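Plantazolicin methyltransferase BamL (Bacillus amyloliquefaciens subsp. plantarum, PDB 5DLY) probably transfers methyl groups from S-adenosyl-L-methionine to the amino terminus of desmethyl-plantazolicin, in the making of this antibiotic. Local coordinates at residues A[249-252]-A[253-256]; A[39-42]-A[43-47]; A[163-166]-A[167-170]; A[30-33]-A[34-38]. All blocks are in the same frame, centred on the assembly; numbering follows the deposited sequence.

Overall arrangement
Contacts 4 and 2 follow one another along helix 23-56, their centres about 14 Å apart. Contact 4 carries Y32, D33 and T37 of the substrate-analog pocket, while in contact 2 the side chain of R41 comes within about 4 Å of bound S-adenosyl-L-homocysteine. Contact 1, at the end of helix 245-253, reaches both: K250 NZ forms a salt bridge of 2.8 Å with E36 OE1, and Q251 NE2 lies 3.0 Å from S39 OG. Its P255 CB also packs against S165 CB of contact 3 at 3.6 Å. Contacts 1 and 4 both touch the analog; the nearest atoms of G169 in contact 3 and the analog are about 5 Å apart.

Contact 1: residues A[249-252]-A[253-256]; sequences LKQS and QMPA. With 5D7 (prop-2-en-1-yl 2-[(1S)-1-amino-4-carbamimidamidobutyl]-1,3-thiazole-4-carboxylate), chain B.
L249 to S252 meet Q253 and M254 in a local contact at the C-terminal end of helix 245-253, where the chain unwinds toward strand 258-265. The last helical bond of good strength runs from Q253 N to L249 O, 2.9 Å. One residue on, M254 N still reaches K250 O, but weakly, and M254 then takes an extended backbone conformation. Two waters follow the break: one donates to Q251 O and M254 O, the other to S252 O and M254 O, at 2.7 Å from M254 O. They tie the last turn to the departing chain. The strand entered here lies antiparallel between strands 154-160 and 209-214, the reversed strand that marks the Rossmann-like fold of class I methyltransferases. On the outer surface the amide of Q253 lies across L249, its NE2 3.7 Å from L249 CD1. On the pocket side M254 CG is anti to its own carbonyl carbon (chi1 -77°), with the chain extended beyond. M254 therefore runs beside Q251, pointing the same way, with M254 CE 4.1 Å from Q251 CG. M254 CG passes 3.5 Å from C5 of the bound analog, in its allyl group, and P255 CD lies 3.6 Å from the same C5. The polar ends of K250 and Q251 turn to E36 and S39 of helix 23-56.

Contact 2: residues A[39-42]-A[43-47]; sequences SIRS and ISIET
I40 and S44 sit one turn apart in the middle of helix 23-56, and the bond between them, S44 N to I40 O, is 2.9 Å and nearly straight at 171°. I45 N to R41 O and E46 N to S42 O continue the alpha-helical pattern. Upstream it is interrupted: the N atoms of S39 and I40 have no bond to the preceding turn, and the helix kinks. The tight face is made by I40, I43, S44 and T47, all buried. I40 and I43 meet there through their ends, CD1 to CD1, at 4.3 Å. T47 OG1 gives a second bond to I43 O, 2.7 Å long and from above the carbonyl plane, on the face opposite T47 N; the buried hydroxyl is thereby satisfied within its own helix. S39, R41 and S42 are only partly exposed, with I45 and E46 buried among them. I45 CG1 stands beside its backbone N (chi1 -64°), which brings it over R41 O at 3.2 Å. S39 OG bonds to E247, the guanidinium of R41 makes a long, weak ion pair with E34, and E46 OE2 is bonded to Y76 OH. Around the helix, I40, S44 and I45 lean on strand 124-130 of the central sheet, I43, E46 and T47 on helix 235-241, and R41, S42 and I45 on helix 72-80.

Contact 3: residues A[163-166]-A[167-170]; sequences RNSL and GEGL
N164 is joined to G167 through a water, at the point where a 3-10 turn after strand 154-160 runs into the short helix 166-169 of this Rossmann-like methyltransferase fold. The water donates to N164 O and accepts from G167 N at 2.8 Å, so an amide in the first turn of the helix is satisfied by solvent. S165 comes next, and S165 O accepts from G169 N at 2.7 Å, with the donor nearly along the C=O axis. E168 swings its extended side chain back beside S165, bringing OE1 3.9 Å from S165 CA, which is proximity without a polar bond. The S165 hydroxyl itself has a weak hydrogen bond to A256 O. L166 closes the segment, its carbonyl taking a weak bond from L170 N. Its CG lies anti to the backbone N (chi1 179°), a torsion that sends CD1 toward L170. The two leucine side chains cross obliquely against helix 176-187, where L166 touches Y186 and L170 touches L182. L170 CG rests against L166, 3.5 Å from L166 O and 3.8 Å from L166 CD1.

Contact 4: residues A[30-33]-A[34-38]; sequences FRYD and ERETS. With 5D7 (prop-2-en-1-yl 2-[(1S)-1-amino-4-carbamimidamidobutyl]-1,3-thiazole-4-carboxylate), chain B.
With chi1 at 179°, the ring of Y32 swings opposite its own backbone N and lies beneath E36, one turn further along helix 23-56. E36 bends at chi2 (-71°) and lays its CG over that ring, 3.8 Å from the Y32 centroid, a CH-pi contact shifted toward the rim. F30 and E34 repeat the arrangement two residues earlier, E34 CG standing 3.7 Å from the F30 centroid, with carboxylate and ring almost parallel. R35 reaches the Y32 ring differently: its NH2 is 3.6 Å from Y32 CD2, the guanidinium plane being 84° from that of the ring. R35 NE meets E36 OE2 at 2.8 Å in a salt bridge within the guanidinium plane, which fixes how the arginine is turned; E178 is a further ionic partner of R35, as K250 is of E36. The backbone is alpha-helical, and D33 O is gripped twice, by T37 N and by T37 OG1, the latter at 2.6 Å, from opposite faces of its plane. That second bond sets the rotation of T37 and presents CG2 to the bound analog, 3.5 Å from its ester carbon C6. Y32 CE1 approaches the thiazole at C1. D33 OD2 is 3.6 Å from the analog's amine N, while D33 OD1, bonded to Y181 OH, is 3.5 Å from ring carbon C4. Y32 and T37 thus give carbon contacts, and the D33 carboxylate is placed where it may influence the amine electrostatically; hydrogen bonds to the analog come from L131 O, D160 OD2, Q185 O and S189 OG, outside this stretch.

Contact 1: residues A[249-252]-A[253-256]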
loop_
_atom_site.group_PDB
_atom_site.type_symbol
_atom_site.label_atom_id
_atom_site.label_comp_id
_atom_site.label_asym_id
_atom_site.label_seq_id
_atom_site.Cartn_x
_atom_site.Cartn_y
_atom_site.Cartn_z
ATOM N N LEU A 249 3.689 19.153 -8.735
ATOM C CA LEU A 249 2.585 19.380 -9.669
ATOM C C LEU A 249 1.909 18.061 -10.060
ATOM O O LEU A 249 0.677 17.985 -10.127
ATOM C CB LEU A 249 3.039 20.166 -10.910
ATOM C CG LEU A 249 1.971 20.522 -11.956
ATOM C CD1 LEU A 249 0.817 21.322 -11.362
ATOM C CD2 LEU A 249 2.583 21.290 -13.124
ATOM N N LYS A 250 2.714 17.026 -10.293
ATOM C CA LYS A 250 2.172 15.688 -10.570
ATOM C C LYS A 250 1.243 15.231 -9.452
ATOM O O LYS A 250 0.144 14.738 -9.714
ATOM C CB LYS A 250 3.292 14.668 -10.787
ATOM C CG LYS A 250 3.800 14.600 -12.220
ATOM C CD LYS A 250 4.553 13.301 -12.481
ATOM C CE LYS A 250 4.857 13.114 -13.962
ATOM N NZ LYS A 250 3.648 12.910 -14.809
ATOM N N GLN A 251 1.675 15.446 -8.211
ATOM C CA GLN A 251 0.894 15.067 -7.035
ATOM C C GLN A 251 -0.395 15.873 -6.909
ATOM O O GLN A 251 -1.410 15.364 -6.431
ATOM C CB GLN A 251 1.740 15.179 -5.772
ATOM C CG GLN A 251 2.816 14.100 -5.689
ATOM C CD GLN A 251 3.862 14.360 -4.627
ATOM O OE1 GLN A 251 3.644 15.130 -3.684
ATOM N NE2 GLN A 251 5.010 13.697 -4.763
ATOM N N SER A 252 -0.349 17.127 -7.350
ATOM C CA SER A 252 -1.520 17.990 -7.369
ATOM C C SER A 252 -2.537 17.516 -8.411
ATOM O O SER A 252 -3.747 17.586 -8.185
ATOM C CB SER A 252 -1.096 19.432 -7.653
ATOM O OG SER A 252 -2.199 20.321 -7.613
ATOM N N GLN A 253 -2.038 17.002 -9.532
ATOM C CA GLN A 253 -2.900 16.626 -10.652
ATOM C C GLN A 253 -3.486 15.221 -10.526
ATOM O O GLN A 253 -4.469 14.903 -11.197
ATOM C CB GLN A 253 -2.148 16.790 -11.976
ATOM C CG GLN A 253 -1.983 18.246 -12.386
ATOM C CD GLN A 253 -0.998 18.439 -13.525
ATOM O OE1 GLN A 253 -0.219 17.548 -13.845
ATOM N NE2 GLN A 253 -1.023 19.622 -14.130
ATOM N N MET A 254 -2.889 14.402 -9.659
ATOM C CA MET A 254 -3.293 13.005 -9.442
ATOM C C MET A 254 -4.724 12.893 -8.951
ATOM O O MET A 254 -5.141 13.694 -8.126
ATOM C CB MET A 254 -2.467 12.401 -8.316
ATOM C CG MET A 254 -1.056 12.004 -8.634
ATOM S SD MET A 254 -0.520 11.140 -7.156
ATOM C CE MET A 254 1.184 10.848 -7.612
ATOM N N PRO A 255 -5.456 11.855 -9.398
ATOM C CA PRO A 255 -6.748 11.584 -8.769
ATOM C C PRO A 255 -6.559 11.169 -7.313
ATOM O O PRO A 255 -5.482 10.702 -6.929
ATOM C CB PRO A 255 -7.302 10.403 -9.577
ATOM C CG PRO A 255 -6.511 10.359 -10.833
ATOM C CD PRO A 255 -5.163 10.916 -10.494
ATOM N N ALA A 256 -7.604 11.341 -6.516
ATOM C CA ALA A 256 -7.547 10.962 -5.105
ATOM C C ALA A 256 -7.445 9.446 -4.978
ATOM O O ALA A 256 -8.126 8.708 -5.687
ATOM C CB ALA A 256 -8.769 11.478 -4.355
HETATM O O9 5D7 B . -0.823 4.761 -8.169
HETATM C C6 5D7 B . -1.095 4.633 -9.353
HETATM O O7 5D7 B . -1.539 5.757 -10.140
HETATM C C8 5D7 B . -1.804 7.033 -9.549
HETATM C C2 5D7 B . -0.954 3.328 -10.043
HETATM N N3 5D7 B . -0.346 2.262 -9.456
HETATM C C4 5D7 B . -0.286 1.154 -10.210
HETATM S S5 5D7 B . -1.017 1.484 -11.747
HETATM C C1 5D7 B . -1.408 3.117 -11.352
HETATM C CA 5D7 B . 0.294 -0.174 -9.922
HETATM N N 5D7 B . 1.046 -0.066 -8.678
HETATM C CB 5D7 B . -0.782 -1.263 -9.815
HETATM C CG 5D7 B . -2.047 -0.883 -9.036
HETATM C CD 5D7 B . -2.630 -2.132 -8.394
HETATM N NE 5D7 B . -3.904 -1.797 -7.771
HETATM C CZ 5D7 B . -5.121 -1.787 -8.319
HETATM N NH2 5D7 B . -6.121 -1.463 -7.624
HETATM N NH1 5D7 B . -5.286 -2.126 -9.535
HETATM C C3 5D7 B . -2.314 7.955 -10.626
HETATM C C5 5D7 B . -2.029 9.243 -10.610
HETATM O O HOH W 1 -3.895 14.535 -5.641
HETATM O O HOH W 2 -6.249 16.152 -8.588
#

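Contact 2: residues A[39-42]-A[43-47]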
loop_
_atom_site.group_PDB
_atom_site.type_symbol
_atom_site.label_atom_id
_atom_site.label_comp_id
_atom_site.label_asym_id
_atom_site.label_seq_id
_atom_site.Cartn_x
_atom_site.Cartn_y
_atom_site.Cartn_z
ATOM N N SER A 39 7.240 9.037 -6.631
ATOM C CA SER A 39 7.308 10.153 -5.685
ATOM C C SER A 39 6.319 10.031 -4.527
ATOM O O SER A 39 6.563 10.571 -3.447
ATOM C CB SER A 39 7.190 11.522 -6.379
ATOM O OG SER A 39 5.900 11.743 -6.920
ATOM N N ILE A 40 5.212 9.323 -4.747
ATOM C CA ILE A 40 4.235 9.107 -3.672
ATOM C C ILE A 40 4.735 8.070 -2.656
ATOM O O ILE A 40 4.266 8.029 -1.521
ATOM C CB ILE A 40 2.823 8.764 -4.212
ATOM C CG1 ILE A 40 1.729 9.057 -3.175
ATOM C CG2 ILE A 40 2.738 7.318 -4.666
ATOM C CD1 ILE A 40 1.367 10.520 -3.020
ATOM N N ARG A 41 5.691 7.235 -3.063
ATOM C CA ARG A 41 6.242 6.211 -2.174
ATOM C C ARG A 41 6.730 6.794 -0.841
ATOM O O ARG A 41 6.307 6.345 0.231
ATOM C CB ARG A 41 7.376 5.465 -2.887
ATOM C CG ARG A 41 7.450 3.987 -2.578
ATOM C CD ARG A 41 7.874 3.193 -3.813
ATOM N NE ARG A 41 9.107 3.703 -4.409
ATOM C CZ ARG A 41 9.481 3.528 -5.677
ATOM N NH1 ARG A 41 8.722 2.854 -6.534
ATOM N NH2 ARG A 41 10.629 4.039 -6.094
ATOM N N SER A 42 7.605 7.801 -0.897
ATOM C CA SER A 42 8.133 8.394 0.328
ATOM C C SER A 42 7.047 9.087 1.138
ATOM O O SER A 42 7.109 9.102 2.365
ATOM C CB SER A 42 9.279 9.373 0.054
ATOM O OG SER A 42 8.841 10.492 -0.695
ATOM N N ILE A 43 6.070 9.683 0.457
ATOM C CA ILE A 43 4.957 10.312 1.168
ATOM C C ILE A 43 4.121 9.288 1.942
ATOM O O ILE A 43 3.820 9.483 3.124
ATOM C CB ILE A 43 4.113 11.186 0.233
ATOM C CG1 ILE A 43 4.965 12.363 -0.223
ATOM C CG2 ILE A 43 2.837 11.665 0.919
ATOM C CD1 ILE A 43 4.413 13.070 -1.435
ATOM N N SER A 44 3.787 8.176 1.294
ATOM C CA SER A 44 3.056 7.117 1.975
ATOM C C SER A 44 3.831 6.518 3.143
ATOM O O SER A 44 3.247 6.273 4.197
ATOM C CB SER A 44 2.658 6.030 0.990
ATOM O OG SER A 44 1.776 6.558 0.021
ATOM N N ILE A 45 5.135 6.300 2.952
ATOM C CA ILE A 45 5.982 5.748 4.020
ATOM C C ILE A 45 6.067 6.718 5.204
ATOM O O ILE A 45 5.851 6.328 6.353
ATOM C CB ILE A 45 7.402 5.401 3.513
ATOM C CG1 ILE A 45 7.346 4.282 2.458
ATOM C CG2 ILE A 45 8.309 5.039 4.688
ATOM C CD1 ILE A 45 8.618 4.144 1.631
ATOM N N GLU A 46 6.356 7.988 4.923
ATOM C CA GLU A 46 6.464 8.955 6.012
ATOM C C GLU A 46 5.128 9.183 6.715
ATOM O O GLU A 46 5.096 9.553 7.896
ATOM C CB GLU A 46 7.078 10.281 5.538
ATOM C CG GLU A 46 8.526 10.176 5.052
ATOM C CD GLU A 46 9.513 9.665 6.102
ATOM O OE1 GLU A 46 9.212 9.697 7.308
ATOM O OE2 GLU A 46 10.614 9.220 5.712
ATOM N N THR A 47 4.026 8.933 6.005
ATOM C CA THR A 47 2.701 9.039 6.599
ATOM C C THR A 47 2.558 7.955 7.655
ATOM O O THR A 47 2.166 8.258 8.775
ATOM C CB THR A 47 1.584 8.959 5.544
ATOM O OG1 THR A 47 1.678 10.088 4.674
ATOM C CG2 THR A 47 0.193 8.965 6.188
#

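Contact 3: residues A[163-166]-A[167-170]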
loop_
_atom_site.group_PDB
_atom_site.type_symbol
_atom_site.label_atom_id
_atom_site.label_comp_id
_atom_site.label_asym_id
_atom_site.label_seq_id
_atom_site.Cartn_x
_atom_site.Cartn_y
_atom_site.Cartn_z
ATOM N N ARG A 163 -11.686 2.993 -8.010
ATOM C CA ARG A 163 -12.295 2.668 -9.308
ATOM C C ARG A 163 -12.989 3.872 -9.961
ATOM O O ARG A 163 -12.991 4.000 -11.194
ATOM C CB ARG A 163 -13.260 1.478 -9.182
ATOM C CG ARG A 163 -13.897 1.055 -10.501
ATOM C CD ARG A 163 -14.563 -0.310 -10.411
ATOM N NE ARG A 163 -15.916 -0.249 -9.849
ATOM C CZ ARG A 163 -16.252 -0.642 -8.620
ATOM N NH1 ARG A 163 -17.515 -0.547 -8.217
ATOM N NH2 ARG A 163 -15.337 -1.125 -7.784
ATOM N N ASN A 164 -13.549 4.753 -9.135
ATOM C CA ASN A 164 -14.270 5.927 -9.632
ATOM C C ASN A 164 -13.344 6.968 -10.265
ATOM O O ASN A 164 -13.814 7.916 -10.893
ATOM C CB ASN A 164 -15.127 6.561 -8.527
ATOM C CG ASN A 164 -16.336 5.710 -8.140
ATOM O OD1 ASN A 164 -16.744 5.700 -6.979
ATOM N ND2 ASN A 164 -16.915 5.011 -9.104
ATOM N N SER A 165 -12.033 6.777 -10.108
ATOM C CA SER A 165 -11.027 7.705 -10.642
ATOM C C SER A 165 -10.489 7.351 -12.034
ATOM O O SER A 165 -9.570 8.018 -12.527
ATOM C CB SER A 165 -9.848 7.823 -9.666
ATOM O OG SER A 165 -10.239 8.455 -8.465
ATOM N N LEU A 166 -11.055 6.316 -12.663
ATOM C CA LEU A 166 -10.569 5.814 -13.959
ATOM C C LEU A 166 -10.379 6.929 -14.994
ATOM O O LEU A 166 -9.302 7.054 -15.589
ATOM C CB LEU A 166 -11.502 4.724 -14.510
ATOM C CG LEU A 166 -11.225 4.052 -15.870
ATOM C CD1 LEU A 166 -9.744 3.845 -16.179
ATOM C CD2 LEU A 166 -11.970 2.724 -15.959
ATOM N N GLY A 167 -11.424 7.728 -15.186
ATOM C CA GLY A 167 -11.426 8.798 -16.182
ATOM C C GLY A 167 -10.227 9.717 -16.072
ATOM O O GLY A 167 -9.516 9.943 -17.056
ATOM N N GLU A 168 -9.997 10.227 -14.865
ATOM C CA GLU A 168 -8.876 11.120 -14.580
ATOM C C GLU A 168 -7.563 10.348 -14.573
ATOM O O GLU A 168 -6.510 10.889 -14.925
ATOM C CB GLU A 168 -9.064 11.799 -13.222
ATOM C CG GLU A 168 -10.507 12.131 -12.868
ATOM C CD GLU A 168 -10.751 12.130 -11.368
ATOM O OE1 GLU A 168 -11.749 11.515 -10.928
ATOM O OE2 GLU A 168 -9.942 12.736 -10.627
ATOM N N GLY A 169 -7.638 9.082 -14.168
ATOM C CA GLY A 169 -6.466 8.219 -14.070
ATOM C C GLY A 169 -5.798 7.951 -15.402
ATOM O O GLY A 169 -4.607 7.676 -15.451
ATOM N N LEU A 170 -6.559 8.047 -16.489
ATOM C CA LEU A 170 -6.015 7.796 -17.823
ATOM C C LEU A 170 -5.136 8.927 -18.368
ATOM O O LEU A 170 -4.394 8.721 -19.335
ATOM C CB LEU A 170 -7.142 7.470 -18.814
ATOM C CG LEU A 170 -7.887 6.138 -18.637
ATOM C CD1 LEU A 170 -9.029 6.015 -19.640
ATOM C CD2 LEU A 170 -6.941 4.953 -18.753
HETATM O O HOH W 3 -13.942 7.770 -13.879
#

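Contact 4: residues A[30-33]-A[34-38]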
loop_
_atom_site.group_PDB
_atom_site.type_symbol
_atom_site.label_atom_id
_atom_site.label_comp_id
_atom_site.label_asym_id
_atom_site.label_seq_id
_atom_site.Cartn_x
_atom_site.Cartn_y
_atom_site.Cartn_z
ATOM N N PHE A 30 6.064 -1.613 -15.106
ATOM C CA PHE A 30 7.253 -1.091 -14.422
ATOM C C PHE A 30 7.573 0.339 -14.850
ATOM O O PHE A 30 7.782 1.210 -14.009
ATOM C CB PHE A 30 8.473 -1.997 -14.642
ATOM C CG PHE A 30 9.689 -1.582 -13.853
ATOM C CD1 PHE A 30 9.786 -1.868 -12.490
ATOM C CD2 PHE A 30 10.739 -0.903 -14.470
ATOM C CE1 PHE A 30 10.903 -1.486 -11.764
ATOM C CE2 PHE A 30 11.861 -0.519 -13.746
ATOM C CZ PHE A 30 11.946 -0.815 -12.394
ATOM N N ARG A 31 7.602 0.575 -16.162
ATOM C CA ARG A 31 7.884 1.902 -16.705
ATOM C C ARG A 31 6.892 2.947 -16.198
ATOM O O ARG A 31 7.296 4.013 -15.731
ATOM C CB ARG A 31 7.875 1.860 -18.234
ATOM C CG ARG A 31 8.461 3.099 -18.890
ATOM C CD ARG A 31 8.227 3.103 -20.392
ATOM N NE ARG A 31 8.990 2.072 -21.093
ATOM C CZ ARG A 31 8.467 0.974 -21.637
ATOM N NH1 ARG A 31 7.159 0.738 -21.583
ATOM N NH2 ARG A 31 9.257 0.109 -22.256
ATOM N N TYR A 32 5.599 2.641 -16.297
ATOM C CA TYR A 32 4.576 3.558 -15.810
ATOM C C TYR A 32 4.750 3.804 -14.304
ATOM O O TYR A 32 4.769 4.958 -13.852
ATOM C CB TYR A 32 3.147 3.053 -16.099
ATOM C CG TYR A 32 2.110 4.012 -15.556
ATOM C CD1 TYR A 32 1.688 3.928 -14.226
ATOM C CD2 TYR A 32 1.593 5.037 -16.348
ATOM C CE1 TYR A 32 0.775 4.825 -13.709
ATOM C CE2 TYR A 32 0.665 5.942 -15.840
ATOM C CZ TYR A 32 0.262 5.831 -14.513
ATOM O OH TYR A 32 -0.653 6.706 -13.962
ATOM N N ASP A 33 4.874 2.719 -13.543
ATOM C CA ASP A 33 4.897 2.809 -12.075
ATOM C C ASP A 33 6.085 3.613 -11.573
ATOM O O ASP A 33 5.945 4.435 -10.663
ATOM C CB ASP A 33 4.897 1.417 -11.437
ATOM C CG ASP A 33 3.586 0.668 -11.639
ATOM O OD1 ASP A 33 2.619 1.247 -12.190
ATOM O OD2 ASP A 33 3.541 -0.516 -11.245
ATOM N N GLU A 34 7.251 3.391 -12.173
ATOM C CA GLU A 34 8.440 4.150 -11.798
ATOM C C GLU A 34 8.308 5.637 -12.113
ATOM O O GLU A 34 8.716 6.480 -11.315
ATOM C CB GLU A 34 9.684 3.566 -12.474
ATOM C CG GLU A 34 10.108 2.231 -11.896
ATOM C CD GLU A 34 10.714 2.360 -10.517
ATOM O OE1 GLU A 34 10.068 1.919 -9.541
ATOM O OE2 GLU A 34 11.830 2.913 -10.410
ATOM N N ARG A 35 7.725 5.955 -13.267
ATOM C CA ARG A 35 7.585 7.345 -13.704
ATOM C C ARG A 35 6.522 8.109 -12.918
ATOM O O ARG A 35 6.707 9.281 -12.580
ATOM C CB ARG A 35 7.264 7.400 -15.204
ATOM C CG ARG A 35 7.259 8.802 -15.795
ATOM C CD ARG A 35 6.798 8.814 -17.249
ATOM N NE ARG A 35 5.351 8.600 -17.386
ATOM C CZ ARG A 35 4.788 7.605 -18.072
ATOM N NH1 ARG A 35 5.529 6.713 -18.727
ATOM N NH2 ARG A 35 3.465 7.512 -18.125
ATOM N N GLU A 36 5.408 7.443 -12.627
ATOM C CA GLU A 36 4.231 8.138 -12.124
ATOM C C GLU A 36 3.931 7.908 -10.643
ATOM O O GLU A 36 3.219 8.712 -10.035
ATOM C CB GLU A 36 2.998 7.786 -12.969
ATOM C CG GLU A 36 3.111 8.113 -14.458
ATOM C CD GLU A 36 3.080 9.602 -14.794
ATOM O OE1 GLU A 36 2.763 10.439 -13.922
ATOM O OE2 GLU A 36 3.377 9.948 -15.955
ATOM N N THR A 37 4.456 6.825 -10.067
ATOM C CA THR A 37 4.135 6.489 -8.672
ATOM C C THR A 37 5.309 6.574 -7.696
ATOM O O THR A 37 5.114 6.472 -6.484
ATOM C CB THR A 37 3.423 5.106 -8.528
ATOM O OG1 THR A 37 4.365 4.029 -8.607
ATOM C CG2 THR A 37 2.352 4.911 -9.592
ATOM N N SER A 38 6.528 6.752 -8.200
ATOM C CA SER A 38 7.692 6.714 -7.312
ATOM C C SER A 38 7.687 7.831 -6.269
ATOM O O SER A 38 8.071 7.589 -5.134
ATOM C CB SER A 38 9.009 6.697 -8.092
ATOM O OG SER A 38 9.129 7.833 -8.919
HETATM O O9 5D7 B . -0.823 4.761 -8.169
HETATM C C6 5D7 B . -1.095 4.633 -9.353
HETATM O O7 5D7 B . -1.539 5.757 -10.140
HETATM C C8 5D7 B . -1.804 7.033 -9.549
HETATM C C2 5D7 B . -0.954 3.328 -10.043
HETATM N N3 5D7 B . -0.346 2.262 -9.456
HETATM C C4 5D7 B . -0.286 1.154 -10.210
HETATM S S5 5D7 B . -1.017 1.484 -11.747
HETATM C C1 5D7 B . -1.408 3.117 -11.352
HETATM C CA 5D7 B . 0.294 -0.174 -9.922
HETATM N N 5D7 B . 1.046 -0.066 -8.678
HETATM C CB 5D7 B . -0.782 -1.263 -9.815
HETATM C CG 5D7 B . -2.047 -0.883 -9.036
HETATM C CD 5D7 B . -2.630 -2.132 -8.394
HETATM N NE 5D7 B . -3.904 -1.797 -7.771
HETATM C CZ 5D7 B . -5.121 -1.787 -8.319
HETATM N NH2 5D7 B . -6.121 -1.463 -7.624
HETATM N NH1 5D7 B . -5.286 -2.126 -9.535
HETATM C C3 5D7 B . -2.314 7.955 -10.626
HETATM C C5 5D7 B . -2.029 9.243 -10.610
#